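Local coordinates for protein 4-oxalocrotonate decarboxylase NahK (Pseudomonas putida, PDB 5D2K) that catalyses the metal-assisted decarboxylation of (3E)-2-oxohex-3-enedioate to 2-oxopent-4-enoate and carbon dioxide in naphthalene degradation, using magnesium, at residues N7-A19 / F39-E53. The protein carries 1 engineered substitution. Residues are numbered along the deposited sequence; the frame is centred on the assembly and turned at random.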
loop_
_atom_site.group_PDB
_atom_site.type_symbol
_atom_site.label_atom_id
_atom_site.label_comp_id
_atom_site.label_asym_id
_atom_site.label_seq_id
_atom_site.Cartn_x
_atom_site.Cartn_y
_atom_site.Cartn_z
ATOM N N ASN A 7 -14.872 1.877 21.452
ATOM C CA ASN A 7 -13.643 1.510 20.756
ATOM C C ASN A 7 -12.905 2.728 20.195
ATOM O O ASN A 7 -11.976 2.585 19.403
ATOM C CB ASN A 7 -13.945 0.515 19.633
ATOM C CG ASN A 7 -15.094 0.963 18.750
ATOM O OD1 ASN A 7 -15.567 2.099 18.851
ATOM N ND2 ASN A 7 -15.549 0.071 17.872
ATOM N N ARG A 8 -13.327 3.917 20.612
ATOM C CA ARG A 8 -12.665 5.164 20.233
ATOM C C ARG A 8 -12.265 5.967 21.462
ATOM O O ARG A 8 -12.977 5.955 22.470
ATOM C CB ARG A 8 -13.577 5.997 19.334
ATOM C CG ARG A 8 -13.697 5.446 17.916
ATOM C CD ARG A 8 -14.783 6.160 17.124
ATOM N NE ARG A 8 -14.664 5.880 15.691
ATOM C CZ ARG A 8 -15.206 4.834 15.081
ATOM N NH1 ARG A 8 -15.915 3.947 15.774
ATOM N NH2 ARG A 8 -15.037 4.669 13.773
ATOM N N THR A 9 -11.131 6.665 21.391
ATOM C CA THR A 9 -10.690 7.495 22.517
ATOM C C THR A 9 -10.430 8.952 22.130
ATOM O O THR A 9 -10.328 9.822 22.998
ATOM C CB THR A 9 -9.402 6.941 23.187
ATOM O OG1 THR A 9 -8.287 7.044 22.290
ATOM C CG2 THR A 9 -9.588 5.494 23.619
ATOM N N LEU A 10 -10.311 9.225 20.834
ATOM C CA LEU A 10 -10.079 10.592 20.381
ATOM C C LEU A 10 -11.364 11.413 20.342
ATOM O O LEU A 10 -12.452 10.883 20.092
ATOM C CB LEU A 10 -9.443 10.599 18.987
ATOM C CG LEU A 10 -8.054 9.982 18.824
ATOM C CD1 LEU A 10 -7.651 10.039 17.353
ATOM C CD2 LEU A 10 -7.016 10.684 19.701
ATOM N N THR A 11 -11.233 12.711 20.591
ATOM C CA THR A 11 -12.314 13.646 20.317
ATOM C C THR A 11 -12.326 13.929 18.815
ATOM O O THR A 11 -11.314 13.703 18.140
ATOM C CB THR A 11 -12.145 14.970 21.073
ATOM O OG1 THR A 11 -10.989 15.660 20.585
ATOM C CG2 THR A 11 -11.984 14.728 22.571
ATOM N N ARG A 12 -13.449 14.428 18.299
ATOM C CA ARG A 12 -13.525 14.784 16.881
ATOM C C ARG A 12 -12.483 15.845 16.525
ATOM O O ARG A 12 -11.817 15.751 15.489
ATOM C CB ARG A 12 -14.927 15.276 16.503
ATOM C CG ARG A 12 -14.983 15.795 15.078
ATOM C CD ARG A 12 -16.384 16.110 14.587
ATOM N NE ARG A 12 -16.293 16.747 13.279
ATOM C CZ ARG A 12 -16.156 16.083 12.137
ATOM N NH1 ARG A 12 -16.117 14.758 12.145
ATOM N NH2 ARG A 12 -16.060 16.740 10.991
ATOM N N GLU A 13 -12.331 16.844 17.390
ATOM C CA GLU A 13 -11.320 17.876 17.203
ATOM C C GLU A 13 -9.921 17.276 17.040
ATOM O O GLU A 13 -9.140 17.726 16.193
ATOM C CB GLU A 13 -11.334 18.852 18.383
ATOM C CG GLU A 13 -10.307 19.959 18.270
ATOM C CD GLU A 13 -9.598 20.230 19.581
ATOM O OE1 GLU A 13 -8.813 19.362 20.025
ATOM O OE2 GLU A 13 -9.829 21.310 20.167
ATOM N N GLN A 14 -9.608 16.257 17.840
ATOM C CA GLN A 14 -8.296 15.613 17.761
ATOM C C GLN A 14 -8.123 14.834 16.452
ATOM O O GLN A 14 -7.051 14.846 15.850
ATOM C CB GLN A 14 -8.078 14.690 18.958
ATOM C CG GLN A 14 -7.825 15.477 20.251
ATOM C CD GLN A 14 -8.011 14.652 21.504
ATOM O OE1 GLN A 14 -8.504 13.524 21.467
ATOM N NE2 GLN A 14 -7.615 15.221 22.638
ATOM N N VAL A 15 -9.170 14.144 16.020
ATOM C CA VAL A 15 -9.112 13.456 14.722
ATOM C C VAL A 15 -8.783 14.445 13.597
ATOM O O VAL A 15 -7.882 14.205 12.786
ATOM C CB VAL A 15 -10.445 12.739 14.394
ATOM C CG1 VAL A 15 -10.410 12.178 12.972
ATOM C CG2 VAL A 15 -10.697 11.620 15.370
ATOM N N LEU A 16 -9.502 15.564 13.554
ATOM C CA LEU A 16 -9.286 16.551 12.497
ATOM C C LEU A 16 -7.886 17.149 12.559
ATOM O O LEU A 16 -7.226 17.297 11.536
ATOM C CB LEU A 16 -10.333 17.668 12.577
ATOM C CG LEU A 16 -11.795 17.212 12.549
ATOM C CD1 LEU A 16 -12.731 18.415 12.526
ATOM C CD2 LEU A 16 -12.092 16.280 11.389
ATOM N N ALA A 17 -7.426 17.473 13.765
ATOM C CA ALA A 17 -6.116 18.088 13.921
ATOM C C ALA A 17 -4.963 17.098 13.692
ATOM O O ALA A 17 -3.921 17.469 13.122
ATOM C CB ALA A 17 -6.013 18.723 15.313
ATOM N N LEU A 18 -5.142 15.848 14.116
ATOM C CA LEU A 18 -4.114 14.830 13.885
ATOM C C LEU A 18 -3.979 14.573 12.390
ATOM O O LEU A 18 -2.868 14.396 11.877
ATOM C CB LEU A 18 -4.431 13.526 14.617
ATOM C CG LEU A 18 -3.985 13.475 16.077
ATOM C CD1 LEU A 18 -4.587 12.276 16.788
ATOM C CD2 LEU A 18 -2.462 13.401 16.112
ATOM N N ALA A 19 -5.106 14.564 11.685
ATOM C CA ALA A 19 -5.053 14.329 10.244
ATOM C C ALA A 19 -4.247 15.414 9.534
ATOM O O ALA A 19 -3.433 15.119 8.652
ATOM C CB ALA A 19 -6.450 14.250 9.677
ATOM N N PHE A 39 -0.831 10.186 22.241
ATOM C CA PHE A 39 -2.120 9.549 22.506
ATOM C C PHE A 39 -1.955 8.048 22.707
ATOM O O PHE A 39 -2.296 7.263 21.825
ATOM C CB PHE A 39 -3.101 9.818 21.359
ATOM C CG PHE A 39 -3.442 11.267 21.189
ATOM C CD1 PHE A 39 -4.414 11.860 21.977
ATOM C CD2 PHE A 39 -2.786 12.037 20.249
ATOM C CE1 PHE A 39 -4.725 13.196 21.824
ATOM C CE2 PHE A 39 -3.098 13.374 20.088
ATOM C CZ PHE A 39 -4.064 13.954 20.877
ATOM N N PRO A 40 -1.424 7.634 23.871
ATOM C CA PRO A 40 -1.112 6.214 24.082
ATOM C C PRO A 40 -2.333 5.289 24.076
ATOM O O PRO A 40 -2.166 4.093 23.863
ATOM C CB PRO A 40 -0.429 6.203 25.460
ATOM C CG PRO A 40 -0.841 7.475 26.109
ATOM C CD PRO A 40 -0.985 8.471 25.001
ATOM N N GLU A 41 -3.527 5.832 24.294
ATOM C CA GLU A 41 -4.740 5.016 24.321
ATOM C C GLU A 41 -5.412 4.902 22.958
ATOM O O GLU A 41 -6.444 4.252 22.825
ATOM C CB GLU A 41 -5.742 5.583 25.327
ATOM C CG GLU A 41 -5.168 5.768 26.731
ATOM C CD GLU A 41 -4.570 4.494 27.281
ATOM O OE1 GLU A 41 -5.261 3.453 27.244
ATOM O OE2 GLU A 41 -3.407 4.529 27.742
ATOM N N MET A 42 -4.821 5.537 21.954
ATOM C CA MET A 42 -5.355 5.510 20.597
ATOM C C MET A 42 -5.627 4.089 20.118
ATOM O O MET A 42 -4.795 3.195 20.296
ATOM C CB MET A 42 -4.366 6.203 19.662
ATOM C CG MET A 42 -4.923 6.626 18.352
ATOM S SD MET A 42 -3.775 7.822 17.637
ATOM C CE MET A 42 -4.295 7.718 15.931
ATOM N N THR A 43 -6.801 3.889 19.521
ATOM C CA THR A 43 -7.210 2.575 19.030
ATOM C C THR A 43 -7.092 2.481 17.517
ATOM O O THR A 43 -6.869 3.485 16.845
ATOM C CB THR A 43 -8.655 2.263 19.395
ATOM O OG1 THR A 43 -9.528 3.164 18.698
ATOM C CG2 THR A 43 -8.868 2.405 20.905
ATOM N N PHE A 44 -7.285 1.282 16.978
ATOM C CA PHE A 44 -7.303 1.138 15.526
ATOM C C PHE A 44 -8.458 1.929 14.909
ATOM O O PHE A 44 -8.309 2.518 13.829
ATOM C CB PHE A 44 -7.394 -0.336 15.123
ATOM C CG PHE A 44 -6.064 -1.032 15.067
ATOM C CD1 PHE A 44 -5.169 -0.766 14.041
ATOM C CD2 PHE A 44 -5.707 -1.961 16.035
ATOM C CE1 PHE A 44 -3.943 -1.402 13.983
ATOM C CE2 PHE A 44 -4.480 -2.600 15.984
ATOM C CZ PHE A 44 -3.595 -2.321 14.954
ATOM N N ALA A 45 -9.616 1.950 15.568
ATOM C CA ALA A 45 -10.734 2.731 15.057
ATOM C C ALA A 45 -10.386 4.228 15.032
ATOM O O ALA A 45 -10.706 4.915 14.059
ATOM C CB ALA A 45 -11.999 2.475 15.882
ATOM N N ASP A 46 -9.722 4.722 16.081
ATOM C CA ASP A 46 -9.177 6.092 16.089
ATOM C C ASP A 46 -8.266 6.337 14.884
ATOM O O ASP A 46 -8.383 7.342 14.184
ATOM C CB ASP A 46 -8.360 6.368 17.357
ATOM C CG ASP A 46 -9.203 6.533 18.610
ATOM O OD1 ASP A 46 -10.311 7.106 18.556
ATOM O OD2 ASP A 46 -8.705 6.103 19.671
ATOM N N ALA A 47 -7.339 5.411 14.668
ATOM C CA ALA A 47 -6.336 5.560 13.625
ATOM C C ALA A 47 -6.975 5.539 12.240
ATOM O O ALA A 47 -6.586 6.316 11.363
ATOM C CB ALA A 47 -5.285 4.465 13.750
ATOM N N TYR A 48 -7.962 4.670 12.035
ATOM C CA TYR A 48 -8.619 4.659 10.734
ATOM C C TYR A 48 -9.481 5.917 10.552
ATOM O O TYR A 48 -9.605 6.411 9.432
ATOM C CB TYR A 48 -9.445 3.380 10.535
ATOM C CG TYR A 48 -8.610 2.214 10.014
ATOM C CD1 TYR A 48 -8.086 2.225 8.715
ATOM C CD2 TYR A 48 -8.323 1.117 10.820
ATOM C CE1 TYR A 48 -7.314 1.163 8.235
ATOM C CE2 TYR A 48 -7.556 0.050 10.347
ATOM C CZ TYR A 48 -7.056 0.083 9.054
ATOM O OH TYR A 48 -6.284 -0.960 8.579
ATOM N N ASP A 49 -10.037 6.455 11.644
ATOM C CA ASP A 49 -10.741 7.739 11.572
ATOM C C ASP A 49 -9.796 8.815 11.041
ATOM O O ASP A 49 -10.162 9.616 10.174
ATOM C CB ASP A 49 -11.271 8.187 12.950
ATOM C CG ASP A 49 -12.519 7.434 13.394
ATOM O OD1 ASP A 49 -13.118 6.679 12.601
ATOM O OD2 ASP A 49 -12.917 7.624 14.567
ATOM N N VAL A 50 -8.577 8.830 11.577
ATOM C CA VAL A 50 -7.591 9.799 11.132
ATOM C C VAL A 50 -7.237 9.569 9.656
ATOM O O VAL A 50 -7.202 10.520 8.878
ATOM C CB VAL A 50 -6.327 9.754 12.013
ATOM C CG1 VAL A 50 -5.204 10.604 11.421
ATOM C CG2 VAL A 50 -6.656 10.219 13.430
ATOM N N GLN A 51 -6.996 8.317 9.273
ATOM C CA GLN A 51 -6.669 8.007 7.884
ATOM C C GLN A 51 -7.763 8.450 6.913
ATOM O O GLN A 51 -7.475 9.058 5.870
ATOM C CB GLN A 51 -6.420 6.506 7.698
ATOM C CG GLN A 51 -5.915 6.185 6.282
ATOM C CD GLN A 51 -5.915 4.704 5.974
ATOM O OE1 GLN A 51 -6.702 4.231 5.148
ATOM N NE2 GLN A 51 -5.012 3.964 6.611
ATOM N N TRP A 52 -9.021 8.149 7.245
ATOM C CA TRP A 52 -10.108 8.518 6.352
ATOM C C TRP A 52 -10.322 10.036 6.328
ATOM O O TRP A 52 -10.811 10.582 5.339
ATOM C CB TRP A 52 -11.409 7.793 6.734
ATOM C CG TRP A 52 -11.466 6.350 6.288
ATOM C CD1 TRP A 52 -10.946 5.277 6.942
ATOM C CD2 TRP A 52 -12.093 5.832 5.098
ATOM N NE1 TRP A 52 -11.208 4.118 6.242
ATOM C CE2 TRP A 52 -11.905 4.434 5.103
ATOM C CE3 TRP A 52 -12.785 6.419 4.029
ATOM C CZ2 TRP A 52 -12.391 3.606 4.083
ATOM C CZ3 TRP A 52 -13.272 5.594 3.015
ATOM C CH2 TRP A 52 -13.065 4.204 3.050
ATOM N N GLU A 53 -9.933 10.728 7.399
ATOM C CA GLU A 53 -9.992 12.182 7.379
ATOM C C GLU A 53 -8.900 12.745 6.468
ATOM O O GLU A 53 -9.130 13.728 5.773
ATOM C CB GLU A 53 -9.883 12.760 8.794
ATOM C CG GLU A 53 -9.745 14.280 8.874
ATOM C CD GLU A 53 -10.864 15.091 8.243
ATOM O OE1 GLU A 53 -11.961 14.555 7.943
ATOM O OE2 GLU A 53 -10.632 16.312 8.058
HETATM O O HOH W 1 -10.738 0.174 17.814
HETATM O O HOH W 2 -14.396 16.259 8.588
HETATM O O HOH W 3 -8.624 17.817 9.066
#
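Asp46 grips the loop Arg8-Leu10, which leads into helix 12-27, through both carboxylate oxygens. Thr9 N bifurcates between OD1 and OD2, meeting the syn lone pair of each. Leu10 N reaches OD1 from above the carboxylate plane in a nearly straight bond, and Thr9 OG1, placed between its backbone N and carbonyl carbon (chi1 67°), donates to OD2 at 2.8 Å. Thr43 N comes to OD2 from the anti side and Thr43 OG1 accepts from Asp46 N, the capping box that starts helix 44-60; this hydroxyl donates to Asn7 O at 2.6 Å. With five hydrogen bonds from four donors, the buried carboxylate is probably stabilised as the anion. An asparagine here puts an NH2 where one oxygen now accepts, and would probably set it against N-H groups of Thr9 and either Leu10 or Thr43, weakening the hold on the loop or the cap.

Asp49, one turn after Asp46, forms a side-on salt bridge with Arg8: NE meets OD2 at 2.7 Å and NH2 meets OD1 at 3.0 Å, guanidinium and carboxylate planes being only 22° apart, while Ala45 CB covers one guanidinium face. Asp49 OD1 also pairs with Arg227.

Apolar packing takes over beyond. Leu10 CD2 sits over one face of the Phe39 ring, a CH-pi contact 4.0 Å from the centroid, and Leu10 CD1 approaches Val50 CG2. Leu18 CD1 reaches Phe39 CE2 at 3.8 Å. Further along, Ala19 CB packs on Glu53 CG at 3.4 Å; the Glu53 carboxylate itself pairs with Arg56.

This is plain helix packing, loop and helix laid on a capped helix start: the axes of 12-19 and 44-53 cross at -55°, 8.6 Å apart. Helix 35-38 adjoins Leu18 and Met42 through Val35, and helix 160-165 packs against Met42 and Ala47, while Tyr48 stacks on Tyr88 of strand 87-92.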